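Local coordinates for argininosuccinate lyase (Chelativorans sp., PDB 6RXA) that acts as an ethylenediaminedisuccinate (EDDS) C-N lyase of the aspartase/fumarase superfamily, here an engineered double variant, at the interface of chains A and B. Coordinates in Å, arbitrary orientation; residue numbers count along the deposited sequence, not the author numbering. Chains: chain A/B, Argininosuccinate lyase.

The interface of chains A and B. Residues chain A 246-247, 249-250, 299, 303, 306; chain B 307, 310-311, 314.
B:Leu310 and B:Asn314, one helical turn apart on helix 303-314 of chain B, face chain A where helices 236-262, 290-301 and 303-314 of chain A come together, all contact residues keeping helical backbone angles except B:Asn314, whose psi of -8° marks the helix's C-terminal end. This mainly apolar helix-to-helix patch belongs to a two-fold symmetric interface and recurs with the chains exchanged; the four-copy assembly fits the tetramers of the aspartase/fumarase superfamily, whose active sites are built at subunit interfaces. B:Leu310 enters between A:Val247, A:Met303 and A:Leu306. With CG anti to the carbonyl carbon (chi1 -78°), CD1 is directed at A:Leu306 and CD2 at A:Val247. CD1 meets A:Leu306 CD2 tip to tip at 3.5 Å, while CD2 lies over the helix backbone at A:Val247 CA, 3.9 Å away, with the two side chains crossing nearly at right angles. A:Met303 runs past B:Leu310 in the opposite direction and sets its sulfur SD 3.5 Å from B:Leu310 CB. Bends at its second and third torsions carry its methyl CE onward to the chain B helix, where it touches B:Thr311 OG1 at 3.5 Å and B:Val307 CG1. That hydroxyl is already engaged within its own chain, donating to B:Val307 O from above the carbonyl plane. The amide nitrogen ND2 of B:Asn314 also approaches the sulfur, at 3.7 Å from A:Met303 SD, the two side chains sliding past each other in opposite directions. The carboxamide oxygen OD1 of B:Asn314 is turned to the helix surface at A:Ser250 CA and to the methyl of A:Ala299. A:Ser250 turns OG back along its own helix to A:Val247 O, a bond of 2.8 Å, and presents CA and CB to the carboxamide. No direct polar bond links the chains in this patch; a water joins them, accepting the nearly straight N-H of B:Asn314 ND2 (174° at H). The same water ties together two helices of chain A, lying 2.9 Å from A:Ala246 O and 2.8 Å from A:Ala299 O.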
# COMPACT_ATOMS: atom_id res chain seq x y z
N ALA A 246 0.57 12.39 -0.56
CA ALA A 246 1.28 11.45 0.30
C ALA A 246 2.76 11.83 0.45
O ALA A 246 3.32 11.75 1.55
CB ALA A 246 1.16 10.02 -0.22
N VAL A 247 3.42 12.18 -0.65
CA VAL A 247 4.85 12.48 -0.55
C VAL A 247 5.09 13.80 0.19
O VAL A 247 5.97 13.89 1.06
CB VAL A 247 5.59 12.39 -1.90
CG1 VAL A 247 5.32 13.61 -2.78
CG2 VAL A 247 7.10 12.22 -1.66
N LEU A 249 3.11 15.05 2.46
CA LEU A 249 2.83 14.80 3.87
C LEU A 249 3.93 13.98 4.52
O LEU A 249 4.14 14.11 5.74
CB LEU A 249 1.45 14.16 4.06
CG LEU A 249 0.27 15.14 3.96
CD1 LEU A 249 -1.05 14.41 3.86
CD2 LEU A 249 0.26 16.07 5.17
N SER A 250 4.63 13.13 3.76
CA SER A 250 5.72 12.38 4.37
C SER A 250 6.83 13.32 4.84
O SER A 250 7.44 13.08 5.88
CB SER A 250 6.27 11.28 3.45
OG SER A 250 7.18 11.80 2.49
N ALA A 299 -0.51 12.17 7.70
CA ALA A 299 0.47 11.71 6.73
C ALA A 299 0.34 10.21 6.48
O ALA A 299 0.34 9.77 5.33
CB ALA A 299 1.88 12.04 7.22
N MET A 303 -1.51 7.51 2.79
CA MET A 303 -1.11 6.36 1.99
C MET A 303 -2.31 5.59 1.47
O MET A 303 -2.22 4.90 0.45
CB MET A 303 -0.31 5.40 2.88
CG MET A 303 0.88 5.99 3.54
SD MET A 303 2.31 5.91 2.47
CE MET A 303 2.61 4.13 2.21
N LEU A 306 -4.01 6.66 -1.94
CA LEU A 306 -3.05 6.37 -3.00
C LEU A 306 -3.10 4.90 -3.41
O LEU A 306 -3.20 4.58 -4.60
CB LEU A 306 -1.64 6.76 -2.54
CG LEU A 306 -0.48 6.41 -3.47
CD1 LEU A 306 -0.68 7.05 -4.83
CD2 LEU A 306 0.83 6.80 -2.82
N VAL B 307 4.93 1.79 -1.93
CA VAL B 307 4.49 1.76 -0.53
C VAL B 307 5.66 1.65 0.43
O VAL B 307 5.69 2.33 1.46
CB VAL B 307 3.45 0.64 -0.34
CG1 VAL B 307 3.13 0.43 1.13
CG2 VAL B 307 2.18 0.97 -1.14
N LEU B 310 7.50 5.12 0.62
CA LEU B 310 6.72 6.12 1.35
C LEU B 310 6.58 5.76 2.83
O LEU B 310 6.62 6.65 3.69
CB LEU B 310 5.34 6.32 0.73
CG LEU B 310 5.32 7.17 -0.54
CD1 LEU B 310 3.97 7.00 -1.24
CD2 LEU B 310 5.61 8.63 -0.27
N THR B 311 6.39 4.48 3.14
CA THR B 311 6.35 4.09 4.55
C THR B 311 7.64 4.50 5.25
O THR B 311 7.62 5.03 6.36
CB THR B 311 6.13 2.58 4.69
OG1 THR B 311 4.81 2.26 4.23
CG2 THR B 311 6.26 2.14 6.12
N ASN B 314 7.75 8.21 5.95
CA ASN B 314 6.84 8.54 7.03
C ASN B 314 7.33 8.07 8.39
O ASN B 314 6.72 8.43 9.40
CB ASN B 314 5.49 7.88 6.74
CG ASN B 314 4.63 8.73 5.85
OD1 ASN B 314 4.48 9.93 6.09
ND2 ASN B 314 4.04 8.12 4.82
O HOH W 1 2.15 9.66 3.16